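PDB 5WLH: LbaCas13a H328A (C2c2) from Lachnospiraceae bacterium NK4A179, which binds a CRISPR guide RNA and, as a Cas13a (C2c2) enzyme, probably uses it to find and cleave complementary RNA. Local coordinates for residues 1178-1191 / 1201-1215. Residues are numbered along the deposited sequence; the frame is centred on the assembly and turned at random.
Sequences AMYINGLPLYYVDK and GKESTGAKIGEFYRY
Lys1208 sends an extended side chain from its helix into the turn that follows helix 1171-1180, where its ammonium group donates to three main-chain carbonyls: Ala1178 O (2.8 Å from NZ), Leu1184 O (3.1 Å) and Gly1201 O within its own segment. Ile1181 O is also close to NZ, but poorly angled. Lysine suits this buried spot, since its long chain spans the gap and brings a charge to a ring of carbonyls. Gly1201 O also accepts from Gly1183 N at 2.7 Å, the two donors arriving from opposite faces of the carbonyl plane. Gly1183 sits in the type II beta turn Ile1181-Leu1184 at positive phi, which glycine adopts readily; Gly1201 packs CA 3.2 Å from Leu1184 O, where no side chain fits.

Beside this polar cluster, Met1179, bent at chi3 (-82°), lays its CE over one face of the Phe1212 ring, 4.0 Å from the centroid, while SD meets the ring obliquely; a flexible, polarisable thioether suits this Met-aromatic contact. Leu1186 rests CD2 on Glu1211 CB.

Close packing continues along the strand. Glu1211 sets CG squarely over the Tyr1188 ring, 3.6 Å from its centroid, and its carboxylate stacks 8° from parallel; a water binds OE2. Arg1214, kinked at chi2 and chi3, suits the strand end because its several N-H groups reach adjacent carbonyls: NE donates to Val1189 O at 2.7 Å, and NH2 adds weak bonds to that oxygen and Asp1190 O. The looser, solvent side lies at exposed Lys1191 and Lys1202.

Strand 1187-1189 runs at 68° to helix 1205-1215 and pairs antiparallel with 1196-1198, while helix 1106-1145 packs against Met1179 and Tyr1180.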
loop_
_atom_site.group_PDB
_atom_site.type_symbol
_atom_site.label_atom_id
_atom_site.label_comp_id
_atom_site.label_asym_id
_atom_site.label_seq_id
_atom_site.Cartn_x
_atom_site.Cartn_y
_atom_site.Cartn_z
ATOM N N ALA A 1178 9.380 -22.621 -11.434
ATOM C CA ALA A 1178 8.717 -23.753 -10.811
ATOM C C ALA A 1178 8.830 -23.692 -9.297
ATOM O O ALA A 1178 7.971 -24.224 -8.597
ATOM C CB ALA A 1178 9.280 -25.071 -11.344
ATOM N N MET A 1179 9.893 -23.078 -8.763
ATOM C CA MET A 1179 9.991 -22.995 -7.312
ATOM C C MET A 1179 8.844 -22.203 -6.712
ATOM O O MET A 1179 8.509 -22.397 -5.544
ATOM C CB MET A 1179 11.311 -22.348 -6.894
ATOM C CG MET A 1179 12.518 -23.195 -7.176
ATOM S SD MET A 1179 13.971 -22.483 -6.347
ATOM C CE MET A 1179 14.429 -21.215 -7.508
ATOM N N TYR A 1180 8.258 -21.285 -7.475
ATOM C CA TYR A 1180 7.313 -20.330 -6.924
ATOM C C TYR A 1180 5.880 -20.533 -7.382
ATOM O O TYR A 1180 5.000 -19.772 -6.955
ATOM C CB TYR A 1180 7.751 -18.911 -7.295
ATOM C CG TYR A 1180 9.130 -18.603 -6.767
ATOM C CD1 TYR A 1180 9.314 -18.260 -5.438
ATOM C CD2 TYR A 1180 10.240 -18.665 -7.592
ATOM C CE1 TYR A 1180 10.580 -17.974 -4.940
ATOM C CE2 TYR A 1180 11.521 -18.388 -7.104
ATOM C CZ TYR A 1180 11.675 -18.041 -5.776
ATOM O OH TYR A 1180 12.933 -17.777 -5.284
ATOM N N ILE A 1181 5.617 -21.493 -8.257
ATOM C CA ILE A 1181 4.285 -21.666 -8.838
ATOM C C ILE A 1181 3.748 -23.025 -8.422
ATOM O O ILE A 1181 4.312 -24.067 -8.787
ATOM C CB ILE A 1181 4.295 -21.516 -10.360
ATOM C CG1 ILE A 1181 4.666 -20.088 -10.745
ATOM C CG2 ILE A 1181 2.916 -21.860 -10.949
ATOM C CD1 ILE A 1181 5.057 -19.961 -12.218
ATOM N N ASN A 1182 2.683 -23.007 -7.626
ATOM C CA ASN A 1182 1.992 -24.219 -7.212
ATOM C C ASN A 1182 1.434 -24.904 -8.441
ATOM O O ASN A 1182 0.646 -24.307 -9.177
ATOM C CB ASN A 1182 0.865 -23.857 -6.242
ATOM C CG ASN A 1182 0.382 -25.028 -5.410
ATOM O OD1 ASN A 1182 0.614 -26.199 -5.741
ATOM N ND2 ASN A 1182 -0.297 -24.715 -4.311
ATOM N N GLY A 1183 1.856 -26.147 -8.677
ATOM C CA GLY A 1183 1.390 -26.901 -9.820
ATOM C C GLY A 1183 2.386 -27.008 -10.955
ATOM O O GLY A 1183 2.119 -27.722 -11.921
ATOM N N LEU A 1184 3.514 -26.311 -10.877
ATOM C CA LEU A 1184 4.511 -26.377 -11.930
ATOM C C LEU A 1184 5.562 -27.404 -11.539
ATOM O O LEU A 1184 6.269 -27.200 -10.537
ATOM C CB LEU A 1184 5.152 -25.001 -12.139
ATOM C CG LEU A 1184 5.967 -24.747 -13.399
ATOM C CD1 LEU A 1184 5.200 -25.154 -14.677
ATOM C CD2 LEU A 1184 6.351 -23.261 -13.445
ATOM N N PRO A 1185 5.691 -28.511 -12.269
ATOM C CA PRO A 1185 6.680 -29.543 -11.907
ATOM C C PRO A 1185 8.111 -29.031 -11.928
ATOM O O PRO A 1185 8.484 -28.185 -12.743
ATOM C CB PRO A 1185 6.479 -30.605 -12.993
ATOM C CG PRO A 1185 5.046 -30.450 -13.410
ATOM C CD PRO A 1185 4.786 -28.966 -13.342
ATOM N N LEU A 1186 8.942 -29.631 -11.076
ATOM C CA LEU A 1186 10.368 -29.363 -11.072
ATOM C C LEU A 1186 11.099 -30.669 -11.385
ATOM O O LEU A 1186 10.672 -31.745 -10.944
ATOM C CB LEU A 1186 10.804 -28.799 -9.725
ATOM C CG LEU A 1186 12.061 -27.932 -9.737
ATOM C CD1 LEU A 1186 11.907 -26.769 -8.770
ATOM C CD2 LEU A 1186 13.273 -28.783 -9.378
ATOM N N TYR A 1187 12.149 -30.571 -12.193
ATOM C CA TYR A 1187 12.964 -31.717 -12.594
ATOM C C TYR A 1187 14.206 -31.734 -11.726
ATOM O O TYR A 1187 14.860 -30.701 -11.561
ATOM C CB TYR A 1187 13.364 -31.628 -14.063
ATOM C CG TYR A 1187 12.179 -31.609 -14.985
ATOM C CD1 TYR A 1187 11.506 -30.426 -15.245
ATOM C CD2 TYR A 1187 11.706 -32.777 -15.561
ATOM C CE1 TYR A 1187 10.412 -30.398 -16.071
ATOM C CE2 TYR A 1187 10.606 -32.767 -16.400
ATOM C CZ TYR A 1187 9.948 -31.568 -16.637
ATOM O OH TYR A 1187 8.844 -31.522 -17.449
ATOM N N TYR A 1188 14.527 -32.892 -11.161
ATOM C CA TYR A 1188 15.646 -32.934 -10.228
ATOM C C TYR A 1188 16.087 -34.378 -10.067
ATOM O O TYR A 1188 15.405 -35.306 -10.507
ATOM C CB TYR A 1188 15.278 -32.349 -8.865
ATOM C CG TYR A 1188 14.165 -33.075 -8.169
ATOM C CD1 TYR A 1188 12.828 -32.822 -8.488
ATOM C CD2 TYR A 1188 14.439 -34.017 -7.190
ATOM C CE1 TYR A 1188 11.812 -33.503 -7.856
ATOM C CE2 TYR A 1188 13.434 -34.682 -6.537
ATOM C CZ TYR A 1188 12.116 -34.429 -6.883
ATOM O OH TYR A 1188 11.108 -35.113 -6.238
ATOM N N VAL A 1189 17.234 -34.553 -9.421
ATOM C CA VAL A 1189 17.739 -35.884 -9.106
ATOM C C VAL A 1189 17.321 -36.185 -7.679
ATOM O O VAL A 1189 17.703 -35.472 -6.732
ATOM C CB VAL A 1189 19.260 -35.982 -9.296
ATOM C CG1 VAL A 1189 19.748 -37.395 -8.902
ATOM C CG2 VAL A 1189 19.610 -35.707 -10.731
ATOM N N ASP A 1190 16.500 -37.218 -7.533
ATOM C CA ASP A 1190 15.903 -37.526 -6.248
ATOM C C ASP A 1190 16.961 -37.946 -5.238
ATOM O O ASP A 1190 17.929 -38.630 -5.577
ATOM C CB ASP A 1190 14.867 -38.635 -6.397
ATOM C CG ASP A 1190 14.298 -39.054 -5.072
ATOM O OD1 ASP A 1190 13.583 -38.232 -4.459
ATOM O OD2 ASP A 1190 14.583 -40.191 -4.630
ATOM N N LYS A 1191 16.745 -37.536 -3.987
ATOM C CA LYS A 1191 17.678 -37.820 -2.908
ATOM C C LYS A 1191 17.929 -39.320 -2.777
ATOM O O LYS A 1191 19.076 -39.771 -2.732
ATOM C CB LYS A 1191 17.120 -37.263 -1.591
ATOM C CG LYS A 1191 16.940 -35.723 -1.491
ATOM C CD LYS A 1191 15.738 -35.101 -2.274
ATOM C CE LYS A 1191 15.426 -33.734 -1.640
ATOM N NZ LYS A 1191 14.768 -32.737 -2.486
ATOM N N GLY A 1201 4.645 -30.923 -9.035
ATOM C CA GLY A 1201 4.570 -29.480 -8.989
ATOM C C GLY A 1201 3.809 -28.918 -7.817
ATOM O O GLY A 1201 3.830 -27.695 -7.617
ATOM N N LYS A 1202 3.142 -29.759 -7.027
ATOM C CA LYS A 1202 2.314 -29.294 -5.928
ATOM C C LYS A 1202 3.043 -29.313 -4.595
ATOM O O LYS A 1202 2.472 -28.912 -3.578
ATOM C CB LYS A 1202 1.037 -30.135 -5.850
ATOM C CG LYS A 1202 0.257 -30.154 -7.155
ATOM C CD LYS A 1202 -0.950 -31.086 -7.081
ATOM C CE LYS A 1202 -1.812 -30.952 -8.336
ATOM N NZ LYS A 1202 -2.403 -32.253 -8.763
ATOM N N GLU A 1203 4.294 -29.751 -4.572
ATOM C CA GLU A 1203 5.042 -29.744 -3.330
ATOM C C GLU A 1203 5.305 -28.302 -2.877
ATOM O O GLU A 1203 5.126 -27.341 -3.633
ATOM C CB GLU A 1203 6.349 -30.526 -3.492
ATOM C CG GLU A 1203 7.346 -29.927 -4.477
ATOM C CD GLU A 1203 7.114 -30.319 -5.933
ATOM O OE1 GLU A 1203 5.999 -30.761 -6.316
ATOM O OE2 GLU A 1203 8.063 -30.169 -6.721
ATOM N N SER A 1204 5.693 -28.165 -1.611
ATOM C CA SER A 1204 5.835 -26.857 -0.976
ATOM C C SER A 1204 6.973 -26.053 -1.591
ATOM O O SER A 1204 7.867 -26.585 -2.255
ATOM C CB SER A 1204 6.097 -27.014 0.518
ATOM O OG SER A 1204 7.380 -27.587 0.751
ATOM N N THR A 1205 6.946 -24.741 -1.351
ATOM C CA THR A 1205 8.085 -23.929 -1.772
ATOM C C THR A 1205 9.381 -24.476 -1.185
ATOM O O THR A 1205 10.382 -24.618 -1.900
ATOM C CB THR A 1205 7.866 -22.469 -1.373
ATOM O OG1 THR A 1205 6.626 -22.018 -1.931
ATOM C CG2 THR A 1205 8.979 -21.601 -1.907
ATOM N N GLY A 1206 9.367 -24.844 0.098
ATOM C CA GLY A 1206 10.569 -25.387 0.712
ATOM C C GLY A 1206 11.050 -26.656 0.033
ATOM O O GLY A 1206 12.254 -26.848 -0.169
ATOM N N ALA A 1207 10.118 -27.544 -0.326
ATOM C CA ALA A 1207 10.506 -28.753 -1.035
ATOM C C ALA A 1207 11.074 -28.406 -2.393
ATOM O O ALA A 1207 12.067 -28.999 -2.836
ATOM C CB ALA A 1207 9.309 -29.693 -1.192
ATOM N N LYS A 1208 10.454 -27.439 -3.070
ATOM C CA LYS A 1208 10.910 -27.067 -4.397
ATOM C C LYS A 1208 12.306 -26.478 -4.353
ATOM O O LYS A 1208 13.104 -26.704 -5.263
ATOM C CB LYS A 1208 9.933 -26.085 -5.024
ATOM C CG LYS A 1208 8.713 -26.839 -5.509
ATOM C CD LYS A 1208 7.751 -25.981 -6.171
ATOM C CE LYS A 1208 6.817 -26.826 -7.000
ATOM N NZ LYS A 1208 5.925 -25.891 -7.709
ATOM N N ILE A 1209 12.607 -25.675 -3.332
ATOM C CA ILE A 1209 13.957 -25.145 -3.232
ATOM C C ILE A 1209 14.955 -26.282 -3.071
ATOM O O ILE A 1209 16.008 -26.293 -3.716
ATOM C CB ILE A 1209 14.047 -24.146 -2.076
ATOM C CG1 ILE A 1209 13.214 -22.920 -2.449
ATOM C CG2 ILE A 1209 15.517 -23.800 -1.793
ATOM C CD1 ILE A 1209 13.175 -21.861 -1.354
ATOM N N GLY A 1210 14.640 -27.248 -2.206
ATOM C CA GLY A 1210 15.486 -28.431 -2.098
ATOM C C GLY A 1210 15.661 -29.137 -3.428
ATOM O O GLY A 1210 16.774 -29.508 -3.811
ATOM N N GLU A 1211 14.569 -29.308 -4.166
ATOM C CA GLU A 1211 14.665 -29.971 -5.457
ATOM C C GLU A 1211 15.500 -29.158 -6.434
ATOM O O GLU A 1211 16.279 -29.719 -7.216
ATOM C CB GLU A 1211 13.264 -30.214 -6.007
ATOM C CG GLU A 1211 12.483 -31.173 -5.161
ATOM C CD GLU A 1211 10.999 -31.090 -5.414
ATOM O OE1 GLU A 1211 10.570 -30.189 -6.172
ATOM O OE2 GLU A 1211 10.264 -31.923 -4.847
ATOM N N PHE A 1212 15.355 -27.831 -6.407
ATOM C CA PHE A 1212 16.169 -26.987 -7.271
ATOM C C PHE A 1212 17.647 -27.194 -6.995
ATOM O O PHE A 1212 18.454 -27.289 -7.930
ATOM C CB PHE A 1212 15.815 -25.520 -7.060
ATOM C CG PHE A 1212 16.533 -24.602 -7.974
ATOM C CD1 PHE A 1212 17.817 -24.130 -7.652
ATOM C CD2 PHE A 1212 15.953 -24.205 -9.156
ATOM C CE1 PHE A 1212 18.477 -23.280 -8.500
ATOM C CE2 PHE A 1212 16.619 -23.350 -10.016
ATOM C CZ PHE A 1212 17.884 -22.878 -9.681
ATOM N N TYR A 1213 18.014 -27.237 -5.716
ATOM C CA TYR A 1213 19.391 -27.530 -5.338
ATOM C C TYR A 1213 19.865 -28.841 -5.954
ATOM O O TYR A 1213 20.994 -28.929 -6.437
ATOM C CB TYR A 1213 19.510 -27.568 -3.819
ATOM C CG TYR A 1213 19.825 -26.217 -3.195
ATOM C CD1 TYR A 1213 18.827 -25.256 -3.011
ATOM C CD2 TYR A 1213 21.123 -25.899 -2.789
ATOM C CE1 TYR A 1213 19.111 -24.019 -2.432
ATOM C CE2 TYR A 1213 21.415 -24.662 -2.219
ATOM C CZ TYR A 1213 20.406 -23.729 -2.041
ATOM O OH TYR A 1213 20.694 -22.499 -1.481
ATOM N N ARG A 1214 19.004 -29.865 -5.975
ATOM C CA ARG A 1214 19.380 -31.147 -6.562
ATOM C C ARG A 1214 19.374 -31.114 -8.083
ATOM O O ARG A 1214 20.077 -31.912 -8.713
ATOM C CB ARG A 1214 18.465 -32.265 -6.046
ATOM C CG ARG A 1214 18.431 -32.295 -4.529
ATOM C CD ARG A 1214 19.256 -33.430 -3.932
ATOM N NE ARG A 1214 19.259 -34.635 -4.754
ATOM C CZ ARG A 1214 20.352 -35.282 -5.149
ATOM N NH1 ARG A 1214 21.560 -34.842 -4.832
ATOM N NH2 ARG A 1214 20.230 -36.373 -5.883
ATOM N N TYR A 1215 18.623 -30.196 -8.686
ATOM C CA TYR A 1215 18.766 -29.921 -10.106
ATOM C C TYR A 1215 20.104 -29.263 -10.403
ATOM O O TYR A 1215 20.841 -29.693 -11.296
ATOM C CB TYR A 1215 17.616 -29.027 -10.579
ATOM C CG TYR A 1215 17.938 -28.155 -11.774
ATOM C CD1 TYR A 1215 18.173 -28.711 -13.026
ATOM C CD2 TYR A 1215 17.975 -26.767 -11.657
ATOM C CE1 TYR A 1215 18.450 -27.931 -14.106
ATOM C CE2 TYR A 1215 18.251 -25.973 -12.733
ATOM C CZ TYR A 1215 18.486 -26.547 -13.957
ATOM O OH TYR A 1215 18.763 -25.751 -15.033
HETATM O O HOH W 1 5.955 -22.615 -4.527
HETATM O O HOH W 2 11.243 -33.622 -3.086
#